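Local coordinates for protein homoserine O-acetyltransferase (Bacillus anthracis str. 'Ames Ancestor', PDB 3I1I) that probably transfers an acetyl group from acetyl-CoA to the hydroxyl of L-homoserine, a step towards methionine, using an alpha/beta-hydrolase fold, at residues A[175-185]-A[311-322]; A[90-98]-A[124-135]. All coordinates share one frame; numbering follows the deposited sequence.

Followed from the N terminus, the chain lays down the antiparallel hairpin 10-18 and 24-34 and reaches strand 87-91, where contact 2 begins. The loop after that strand runs through residues 99-123, which hold neither helix nor strand, and contact 2 closes it by bringing 124-135 back against 90-98. Contact 1 opens later, at strand 174-178, and closes a far longer excursion, rich in helix, when strand 309-313 arrives beside it. The two loops therefore follow in series, neither nested nor crossed. Their centres are about 20 Å apart, and both reach the same mixed sheet: contact 2 ties a strand exit to a covering helix, whereas contact 1 joins two neighbouring strands and the loops beyond them.

Contact 1 (A[175-185]-A[311-322]); sequences MIGVITNPQNP and LMIPCKQDLLQP
Gly177 pairs with Met312 and bonds to the residues flanking it: its N donates to Leu311 O at 2.9 Å and its O accepts from Ile313 N. With Leu311 N to Met175 O and Ile179 N to Ile313 O, these bonds zip strands 175-178 and 311-313 together in parallel, as in the central sheet of alpha/beta hydrolases. Packing is close here: on the face of Ile176 and Val178, Ile313 CD1 touches Ile176 CG2 at 3.8 Å. On the other face Met312, bent at chi2 and chi3 (-58° and -78°), curls over the glycine and brings CE to Thr180 CG2 at 3.6 Å.

Beyond the strand ends polar links join the packing. Gln321 OE1 takes Asn181 ND2 in its carbonyl plane at 2.8 Å, and NE2 donates at 3.0 Å to OD1 of Asn184, whose ND2 is held by Ser189 OG. Asn181 ND2 also reaches Pro322 O, and a water spans Thr180 O and Gln321 O. At the partly exposed edge Pro322 CD touches Pro185 CG at 3.6 Å, and the Pro322 side chain lies about 4 Å from a bound phosphate ion, probably from the crystallisation liquor.

Asp318 OD1 accepts from Leu320 N in an Asx turn, extended to Gln321 N, while OD2 is hydrogen-bonded to His351 ND1, consistent with a Ser155-His351-Asp318 triad. Strand 150-154 flanks 174-178 opposite 309-313; helix 362-370 covers Ile176, Leu311 and Ile313, and helix 324-335 Met175 and Met312.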
loop_
_atom_site.group_PDB
_atom_site.type_symbol
_atom_site.label_atom_id
_atom_site.label_comp_id
_atom_site.label_asym_id
_atom_site.label_seq_id
_atom_site.Cartn_x
_atom_site.Cartn_y
_atom_site.Cartn_z
HETATM N N MSE A 175 -25.574 -21.694 9.479
HETATM C CA MSE A 175 -24.718 -20.649 8.914
HETATM C C MSE A 175 -23.428 -21.272 8.381
HETATM O O MSE A 175 -22.814 -22.068 9.057
HETATM C CB MSE A 175 -24.423 -19.600 9.957
HETATM C CG MSE A 175 -23.712 -18.385 9.396
HETATM SE SE MSE A 175 -21.776 -18.558 9.579
HETATM C CE MSE A 175 -21.709 -18.248 11.497
ATOM N N ILE A 176 -23.038 -20.940 7.158
ATOM C CA ILE A 176 -21.795 -21.466 6.594
ATOM C C ILE A 176 -20.958 -20.257 6.228
ATOM O O ILE A 176 -21.360 -19.436 5.412
ATOM C CB ILE A 176 -22.011 -22.305 5.323
ATOM C CG1 ILE A 176 -22.983 -23.470 5.581
ATOM C CG2 ILE A 176 -20.664 -22.825 4.800
ATOM C CD1 ILE A 176 -23.167 -24.434 4.386
ATOM N N GLY A 177 -19.801 -20.147 6.846
ATOM C CA GLY A 177 -18.946 -19.014 6.654
ATOM C C GLY A 177 -17.672 -19.492 5.973
ATOM O O GLY A 177 -16.835 -20.198 6.597
ATOM N N VAL A 178 -17.525 -19.115 4.705
ATOM C CA VAL A 178 -16.380 -19.531 3.895
ATOM C C VAL A 178 -15.300 -18.441 3.828
ATOM O O VAL A 178 -15.601 -17.250 3.651
ATOM C CB VAL A 178 -16.843 -19.912 2.472
ATOM C CG1 VAL A 178 -15.650 -20.521 1.663
ATOM C CG2 VAL A 178 -18.008 -20.887 2.545
ATOM N N ILE A 179 -14.045 -18.843 3.997
ATOM C CA ILE A 179 -12.869 -17.902 3.985
ATOM C C ILE A 179 -13.153 -16.563 4.661
ATOM O O ILE A 179 -12.999 -15.521 4.070
ATOM C CB ILE A 179 -12.281 -17.717 2.555
ATOM C CG1 ILE A 179 -13.356 -17.240 1.539
ATOM C CG2 ILE A 179 -11.679 -19.039 2.081
ATOM C CD1 ILE A 179 -12.779 -16.532 0.338
ATOM N N THR A 180 -13.577 -16.629 5.922
ATOM C CA THR A 180 -14.002 -15.469 6.689
ATOM C C THR A 180 -13.522 -15.587 8.179
ATOM O O THR A 180 -12.848 -16.539 8.557
ATOM C CB THR A 180 -15.569 -15.298 6.596
ATOM O OG1 THR A 180 -15.963 -13.988 7.050
ATOM C CG2 THR A 180 -16.303 -16.381 7.428
ATOM N N ASN A 181 -13.896 -14.612 9.009
ATOM C CA ASN A 181 -13.541 -14.584 10.452
ATOM C C ASN A 181 -14.556 -13.715 11.192
ATOM O O ASN A 181 -15.205 -12.848 10.571
ATOM C CB ASN A 181 -12.145 -14.005 10.669
ATOM C CG ASN A 181 -11.077 -15.051 10.641
ATOM O OD1 ASN A 181 -11.229 -16.093 11.265
ATOM N ND2 ASN A 181 -9.994 -14.801 9.904
ATOM N N PRO A 182 -14.706 -13.944 12.507
ATOM C CA PRO A 182 -15.679 -13.190 13.277
ATOM C C PRO A 182 -15.279 -11.739 13.478
ATOM O O PRO A 182 -16.124 -10.916 13.815
ATOM C CB PRO A 182 -15.740 -13.935 14.619
ATOM C CG PRO A 182 -14.513 -14.719 14.681
ATOM C CD PRO A 182 -14.044 -14.980 13.317
ATOM N N GLN A 183 -13.990 -11.458 13.319
ATOM C CA GLN A 183 -13.440 -10.117 13.513
ATOM C C GLN A 183 -12.365 -9.932 12.483
ATOM O O GLN A 183 -11.537 -10.810 12.341
ATOM C CB GLN A 183 -12.820 -9.983 14.913
ATOM C CG GLN A 183 -13.809 -10.181 16.046
ATOM C CD GLN A 183 -13.150 -10.142 17.434
ATOM O OE1 GLN A 183 -12.279 -10.958 17.727
ATOM N NE2 GLN A 183 -13.601 -9.218 18.298
ATOM N N ASN A 184 -12.378 -8.841 11.726
ATOM C CA ASN A 184 -11.411 -8.718 10.662
ATOM C C ASN A 184 -10.017 -8.639 11.308
ATOM O O ASN A 184 -9.783 -7.821 12.186
ATOM C CB ASN A 184 -11.651 -7.504 9.787
ATOM C CG ASN A 184 -10.935 -7.622 8.452
ATOM O OD1 ASN A 184 -11.182 -8.582 7.736
ATOM N ND2 ASN A 184 -10.064 -6.662 8.108
ATOM N N PRO A 185 -9.105 -9.525 10.905
ATOM C CA PRO A 185 -7.786 -9.485 11.523
ATOM C C PRO A 185 -7.143 -8.125 11.407
ATOM O O PRO A 185 -7.371 -7.407 10.435
ATOM C CB PRO A 185 -6.991 -10.516 10.739
ATOM C CG PRO A 185 -8.036 -11.477 10.259
ATOM C CD PRO A 185 -9.224 -10.596 9.909
ATOM N N LEU A 311 -20.970 -23.934 10.418
ATOM C CA LEU A 311 -19.867 -24.540 9.648
ATOM C C LEU A 311 -18.930 -23.443 9.129
ATOM O O LEU A 311 -19.349 -22.567 8.371
ATOM C CB LEU A 311 -20.405 -25.360 8.461
ATOM C CG LEU A 311 -19.337 -26.049 7.549
ATOM C CD1 LEU A 311 -18.388 -27.050 8.343
ATOM C CD2 LEU A 311 -19.965 -26.759 6.372
HETATM N N MSE A 312 -17.669 -23.470 9.566
HETATM C CA MSE A 312 -16.648 -22.526 9.073
HETATM C C MSE A 312 -15.689 -23.292 8.118
HETATM O O MSE A 312 -15.197 -24.404 8.440
HETATM C CB MSE A 312 -15.864 -21.914 10.237
HETATM C CG MSE A 312 -16.644 -21.122 11.311
HETATM SE SE MSE A 312 -17.613 -19.633 10.525
HETATM C CE MSE A 312 -16.044 -18.472 10.359
ATOM N N ILE A 313 -15.455 -22.702 6.941
ATOM C CA ILE A 313 -14.621 -23.292 5.901
ATOM C C ILE A 313 -13.500 -22.319 5.543
ATOM O O ILE A 313 -13.623 -21.525 4.618
ATOM C CB ILE A 313 -15.437 -23.628 4.659
ATOM C CG1 ILE A 313 -16.634 -24.513 5.027
ATOM C CG2 ILE A 313 -14.579 -24.340 3.585
ATOM C CD1 ILE A 313 -17.600 -24.770 3.777
ATOM N N PRO A 314 -12.415 -22.332 6.332
ATOM C CA PRO A 314 -11.253 -21.520 6.015
ATOM C C PRO A 314 -10.276 -22.272 5.085
ATOM O O PRO A 314 -10.349 -23.493 4.930
ATOM C CB PRO A 314 -10.611 -21.321 7.373
ATOM C CG PRO A 314 -10.853 -22.573 8.062
ATOM C CD PRO A 314 -12.237 -23.007 7.629
ATOM N N CYS A 315 -9.367 -21.513 4.509
ATOM C CA CYS A 315 -8.294 -22.047 3.762
ATOM C C CYS A 315 -7.020 -21.786 4.519
ATOM O O CYS A 315 -6.685 -20.634 4.826
ATOM C CB CYS A 315 -8.195 -21.363 2.392
ATOM S SG CYS A 315 -6.875 -22.174 1.396
ATOM N N LYS A 316 -6.283 -22.856 4.767
ATOM C CA LYS A 316 -5.031 -22.808 5.508
ATOM C C LYS A 316 -3.967 -21.845 4.957
ATOM O O LYS A 316 -3.152 -21.325 5.712
ATOM C CB LYS A 316 -4.450 -24.195 5.514
ATOM C CG LYS A 316 -3.146 -24.337 6.296
ATOM C CD LYS A 316 -2.815 -25.820 6.395
ATOM C CE LYS A 316 -2.129 -26.159 7.704
ATOM N NZ LYS A 316 -0.729 -25.744 7.591
ATOM N N GLN A 317 -3.979 -21.626 3.646
ATOM C CA GLN A 317 -3.063 -20.705 3.009
ATOM C C GLN A 317 -3.630 -19.293 2.844
ATOM O O GLN A 317 -3.036 -18.460 2.153
ATOM C CB GLN A 317 -2.680 -21.257 1.641
ATOM C CG GLN A 317 -1.724 -22.425 1.689
ATOM C CD GLN A 317 -2.356 -23.733 2.083
ATOM O OE1 GLN A 317 -3.521 -24.046 1.752
ATOM N NE2 GLN A 317 -1.607 -24.513 2.821
ATOM N N ASP A 318 -4.777 -19.015 3.451
ATOM C CA ASP A 318 -5.397 -17.673 3.335
ATOM C C ASP A 318 -4.596 -16.692 4.148
ATOM O O ASP A 318 -4.505 -16.853 5.377
ATOM C CB ASP A 318 -6.821 -17.716 3.890
ATOM C CG ASP A 318 -7.645 -16.540 3.495
ATOM O OD1 ASP A 318 -7.121 -15.404 3.294
ATOM O OD2 ASP A 318 -8.855 -16.780 3.415
ATOM N N LEU A 319 -4.014 -15.702 3.465
ATOM C CA LEU A 319 -3.282 -14.629 4.100
ATOM C C LEU A 319 -4.174 -13.493 4.581
ATOM O O LEU A 319 -3.738 -12.645 5.414
ATOM C CB LEU A 319 -2.258 -14.040 3.152
ATOM C CG LEU A 319 -1.129 -14.941 2.632
ATOM C CD1 LEU A 319 -0.501 -14.264 1.385
ATOM C CD2 LEU A 319 -0.056 -15.256 3.687
ATOM N N LEU A 320 -5.389 -13.404 4.043
ATOM C CA LEU A 320 -6.305 -12.299 4.409
ATOM C C LEU A 320 -7.086 -12.680 5.633
ATOM O O LEU A 320 -7.357 -11.841 6.474
ATOM C CB LEU A 320 -7.293 -11.959 3.290
ATOM C CG LEU A 320 -6.697 -11.206 2.113
ATOM C CD1 LEU A 320 -7.663 -11.348 0.925
ATOM C CD2 LEU A 320 -6.431 -9.726 2.474
ATOM N N GLN A 321 -7.432 -13.954 5.734
ATOM C CA GLN A 321 -8.271 -14.440 6.799
ATOM C C GLN A 321 -7.646 -15.685 7.434
ATOM O O GLN A 321 -8.006 -16.823 7.098
ATOM C CB GLN A 321 -9.669 -14.758 6.246
ATOM C CG GLN A 321 -10.482 -13.515 5.768
ATOM C CD GLN A 321 -10.681 -12.483 6.860
ATOM O OE1 GLN A 321 -10.592 -12.780 8.068
ATOM N NE2 GLN A 321 -10.885 -11.259 6.453
ATOM N N PRO A 322 -6.692 -15.473 8.357
ATOM C CA PRO A 322 -5.993 -16.587 8.976
ATOM C C PRO A 322 -6.952 -17.543 9.653
ATOM O O PRO A 322 -7.861 -17.138 10.378
ATOM C CB PRO A 322 -5.111 -15.896 9.994
ATOM C CG PRO A 322 -4.865 -14.551 9.414
ATOM C CD PRO A 322 -6.156 -14.182 8.807
HETATM O O HOH W 1 -10.516 -18.066 7.699
#

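Contact 2 (A[90-98]-A[124-135]); sequences CTDNLCNVQ and FPVFTFLDVARM
Leu94 and Cys95, the central pair of a type II turn from Asn93 to Asn96, press against the first turns of helix 129-142 and the chain leading into it, just beyond strand 87-91 of the alpha/beta-hydrolase sheet. No hydrogen bond crosses between the two segments; side-chain packing joins them.

The aliphatic contacts centre on Leu94. Its CG meets the selenium of Met135 at 3.7 Å, one branch, CD1, lies against Phe127 CB, and CB approaches Val132 CG2. Asn93 OD1 adds a touch on the other methyl of that valine, CG1.

Aromatic contacts come next. Leu94 CB sits over one face of the Phe127 ring, a CH-pi contact 4.1 Å from the centroid and only 14° off the normal, while CD2 comes to the edge of the Phe124 ring. Phe127 is placed for this by a chi1 of 85°, which sets CG between the backbone N and the carbonyl carbon.

Polar bonds organise the helix start instead. Thr128 and Asp131 form a capping box: Thr128 N donates to Asp131 OD2, and Thr128 OG1 accepts from Asp131 N. Asp131 OD1 is engaged by Glu20 N and Tyr17 OH, linking the cap to strand 10-18 and the turn that follows it.

The sulfur contacts complete the set: Cys95 SG lies obliquely to both phenylalanine rings, 3.5 Å from Phe124 CE2 and 3.6 Å from Phe127 CE2.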
loop_
_atom_site.group_PDB
_atom_site.type_symbol
_atom_site.label_atom_id
_atom_site.label_comp_id
_atom_site.label_asym_id
_atom_site.label_seq_id
_atom_site.Cartn_x
_atom_site.Cartn_y
_atom_site.Cartn_z
ATOM N N CYS A 90 -29.888 -13.930 -3.318
ATOM C CA CYS A 90 -28.659 -13.185 -3.161
ATOM C C CYS A 90 -28.935 -11.747 -3.492
ATOM O O CYS A 90 -29.650 -11.471 -4.435
ATOM C CB CYS A 90 -27.626 -13.749 -4.123
ATOM S SG CYS A 90 -25.971 -13.054 -3.851
ATOM N N THR A 91 -28.322 -10.842 -2.753
ATOM C CA THR A 91 -28.610 -9.418 -2.834
ATOM C C THR A 91 -27.337 -8.596 -3.084
ATOM O O THR A 91 -26.241 -9.035 -2.754
ATOM C CB THR A 91 -29.249 -8.933 -1.493
ATOM O OG1 THR A 91 -28.292 -9.056 -0.439
ATOM C CG2 THR A 91 -30.506 -9.758 -1.122
ATOM N N ASP A 92 -27.483 -7.397 -3.638
ATOM C CA ASP A 92 -26.364 -6.480 -3.761
ATOM C C ASP A 92 -26.095 -5.758 -2.416
ATOM O O ASP A 92 -27.000 -5.222 -1.814
ATOM C CB ASP A 92 -26.648 -5.372 -4.787
ATOM C CG ASP A 92 -26.838 -5.873 -6.211
ATOM O OD1 ASP A 92 -26.135 -6.806 -6.657
ATOM O OD2 ASP A 92 -27.684 -5.250 -6.897
ATOM N N ASN A 93 -24.837 -5.685 -2.002
ATOM C CA ASN A 93 -24.454 -4.984 -0.796
ATOM C C ASN A 93 -24.517 -3.466 -0.971
ATOM O O ASN A 93 -24.329 -2.940 -2.088
ATOM C CB ASN A 93 -23.045 -5.403 -0.400
ATOM C CG ASN A 93 -22.944 -6.846 -0.061
ATOM O OD1 ASN A 93 -23.945 -7.501 0.232
ATOM N ND2 ASN A 93 -21.721 -7.373 -0.069
ATOM N N LEU A 94 -24.793 -2.758 0.121
ATOM C CA LEU A 94 -24.577 -1.290 0.155
ATOM C C LEU A 94 -23.154 -0.874 -0.373
ATOM O O LEU A 94 -22.176 -1.624 -0.213
ATOM C CB LEU A 94 -24.703 -0.769 1.596
ATOM C CG LEU A 94 -26.052 -0.524 2.279
ATOM C CD1 LEU A 94 -25.783 -0.282 3.777
ATOM C CD2 LEU A 94 -26.772 0.679 1.621
ATOM N N CYS A 95 -23.072 0.304 -0.978
ATOM C CA CYS A 95 -21.847 0.805 -1.579
ATOM C C CYS A 95 -21.160 -0.194 -2.526
ATOM O O CYS A 95 -19.916 -0.244 -2.590
ATOM C CB CYS A 95 -20.866 1.208 -0.497
ATOM S SG CYS A 95 -21.546 2.429 0.622
ATOM N N ASN A 96 -21.963 -0.963 -3.273
ATOM C CA ASN A 96 -21.409 -1.941 -4.180
ATOM C C ASN A 96 -20.394 -1.224 -5.052
ATOM O O ASN A 96 -20.679 -0.132 -5.549
ATOM C CB ASN A 96 -22.493 -2.589 -5.035
ATOM C CG ASN A 96 -21.966 -3.764 -5.826
ATOM O OD1 ASN A 96 -21.321 -3.586 -6.857
ATOM N ND2 ASN A 96 -22.255 -4.983 -5.360
ATOM N N VAL A 97 -19.219 -1.811 -5.225
ATOM C CA VAL A 97 -18.139 -1.110 -5.922
ATOM C C VAL A 97 -18.355 -1.053 -7.429
ATOM O O VAL A 97 -17.931 -0.092 -8.087
ATOM C CB VAL A 97 -16.737 -1.700 -5.604
ATOM C CG1 VAL A 97 -16.538 -1.741 -4.110
ATOM C CG2 VAL A 97 -16.558 -3.084 -6.236
ATOM N N GLN A 98 -19.018 -2.065 -7.973
ATOM C CA GLN A 98 -19.279 -2.146 -9.414
ATOM C C GLN A 98 -20.455 -1.295 -9.763
ATOM O O GLN A 98 -21.414 -1.785 -10.378
ATOM C CB GLN A 98 -19.625 -3.562 -9.819
ATOM C CG GLN A 98 -18.514 -4.518 -9.669
ATOM C CD GLN A 98 -18.857 -5.823 -10.336
ATOM O OE1 GLN A 98 -19.280 -5.840 -11.510
ATOM N NE2 GLN A 98 -18.685 -6.939 -9.602
ATOM N N PHE A 124 -21.923 10.271 2.460
ATOM C CA PHE A 124 -22.585 8.984 2.681
ATOM C C PHE A 124 -22.262 8.425 4.065
ATOM O O PHE A 124 -21.152 8.572 4.551
ATOM C CB PHE A 124 -22.242 7.959 1.605
ATOM C CG PHE A 124 -23.198 6.806 1.571
ATOM C CD1 PHE A 124 -24.417 6.934 0.922
ATOM C CD2 PHE A 124 -22.908 5.629 2.233
ATOM C CE1 PHE A 124 -25.327 5.898 0.900
ATOM C CE2 PHE A 124 -23.807 4.578 2.220
ATOM C CZ PHE A 124 -25.030 4.712 1.562
ATOM N N PRO A 125 -23.242 7.793 4.722
ATOM C CA PRO A 125 -22.926 7.310 6.059
ATOM C C PRO A 125 -22.064 6.067 6.042
ATOM O O PRO A 125 -22.136 5.274 5.118
ATOM C CB PRO A 125 -24.291 6.954 6.650
ATOM C CG PRO A 125 -25.161 6.703 5.482
ATOM C CD PRO A 125 -24.662 7.604 4.384
ATOM N N VAL A 126 -21.272 5.908 7.087
ATOM C CA VAL A 126 -20.540 4.696 7.307
ATOM C C VAL A 126 -21.524 3.564 7.502
ATOM O O VAL A 126 -22.513 3.706 8.300
ATOM C CB VAL A 126 -19.651 4.823 8.541
ATOM C CG1 VAL A 126 -19.026 3.471 8.877
ATOM C CG2 VAL A 126 -18.588 5.947 8.303
ATOM N N PHE A 127 -21.268 2.465 6.783
ATOM C CA PHE A 127 -22.023 1.247 6.951
ATOM C C PHE A 127 -21.155 0.085 7.414
ATOM O O PHE A 127 -19.954 0.051 7.146
ATOM C CB PHE A 127 -22.751 0.876 5.642
ATOM C CG PHE A 127 -21.914 0.079 4.658
ATOM C CD1 PHE A 127 -22.034 -1.291 4.596
ATOM C CD2 PHE A 127 -21.034 0.716 3.787
ATOM C CE1 PHE A 127 -21.302 -2.031 3.694
ATOM C CE2 PHE A 127 -20.274 -0.003 2.880
ATOM C CZ PHE A 127 -20.399 -1.386 2.831
ATOM N N THR A 128 -21.814 -0.878 8.067
ATOM C CA THR A 128 -21.225 -2.130 8.458
ATOM C C THR A 128 -21.972 -3.279 7.795
ATOM O O THR A 128 -23.020 -3.097 7.173
ATOM C CB THR A 128 -21.354 -2.335 9.959
ATOM O OG1 THR A 128 -22.739 -2.555 10.305
ATOM C CG2 THR A 128 -20.798 -1.125 10.685
ATOM N N PHE A 129 -21.441 -4.476 7.940
ATOM C CA PHE A 129 -22.097 -5.643 7.391
ATOM C C PHE A 129 -23.297 -6.035 8.190
ATOM O O PHE A 129 -24.114 -6.807 7.729
ATOM C CB PHE A 129 -21.103 -6.797 7.184
ATOM C CG PHE A 129 -20.090 -6.491 6.092
ATOM C CD1 PHE A 129 -20.520 -6.232 4.782
ATOM C CD2 PHE A 129 -18.739 -6.389 6.374
ATOM C CE1 PHE A 129 -19.622 -5.890 3.780
ATOM C CE2 PHE A 129 -17.836 -6.046 5.367
ATOM C CZ PHE A 129 -18.288 -5.784 4.068
ATOM N N LEU A 130 -23.447 -5.463 9.380
ATOM C CA LEU A 130 -24.700 -5.607 10.107
ATOM C C LEU A 130 -25.811 -4.786 9.420
ATOM O O LEU A 130 -26.958 -5.269 9.305
ATOM C CB LEU A 130 -24.538 -5.258 11.559
ATOM C CG LEU A 130 -25.802 -5.258 12.416
ATOM C CD1 LEU A 130 -26.615 -6.530 12.227
ATOM C CD2 LEU A 130 -25.379 -5.023 13.907
ATOM N N ASP A 131 -25.475 -3.597 8.914
ATOM C CA ASP A 131 -26.454 -2.812 8.132
ATOM C C ASP A 131 -26.977 -3.601 6.947
ATOM O O ASP A 131 -28.182 -3.607 6.702
ATOM C CB ASP A 131 -25.873 -1.508 7.649
ATOM C CG ASP A 131 -25.681 -0.512 8.777
ATOM O OD1 ASP A 131 -26.673 -0.272 9.485
ATOM O OD2 ASP A 131 -24.558 0.021 8.967
ATOM N N VAL A 132 -26.088 -4.336 6.267
ATOM C CA VAL A 132 -26.493 -5.143 5.138
ATOM C C VAL A 132 -27.449 -6.298 5.570
ATOM O O VAL A 132 -28.466 -6.557 4.909
ATOM C CB VAL A 132 -25.281 -5.652 4.316
ATOM C CG1 VAL A 132 -25.722 -6.687 3.281
ATOM C CG2 VAL A 132 -24.512 -4.442 3.649
ATOM N N ALA A 133 -27.129 -6.946 6.679
ATOM C CA ALA A 133 -27.945 -7.998 7.239
ATOM C C ALA A 133 -29.341 -7.428 7.639
ATOM O O ALA A 133 -30.362 -8.067 7.399
ATOM C CB ALA A 133 -27.219 -8.631 8.449
ATOM N N ARG A 134 -29.395 -6.227 8.209
ATOM C CA ARG A 134 -30.694 -5.650 8.581
ATOM C C ARG A 134 -31.558 -5.360 7.345
ATOM O O ARG A 134 -32.755 -5.628 7.355
ATOM C CB ARG A 134 -30.546 -4.389 9.421
ATOM C CG ARG A 134 -29.697 -4.587 10.707
ATOM C CD ARG A 134 -30.498 -4.183 11.899
ATOM N NE ARG A 134 -29.773 -4.198 13.182
ATOM C CZ ARG A 134 -29.846 -5.173 14.099
ATOM N NH1 ARG A 134 -30.578 -6.289 13.902
ATOM N NH2 ARG A 134 -29.161 -5.031 15.224
HETATM N N MSE A 135 -30.943 -4.865 6.273
HETATM C CA MSE A 135 -31.679 -4.640 5.063
HETATM C C MSE A 135 -32.172 -5.946 4.458
HETATM O O MSE A 135 -33.338 -6.050 4.142
HETATM C CB MSE A 135 -30.854 -3.876 4.065
HETATM C CG MSE A 135 -30.765 -2.414 4.424
HETATM SE SE MSE A 135 -29.399 -1.569 3.333
HETATM C CE MSE A 135 -30.114 -2.049 1.558
#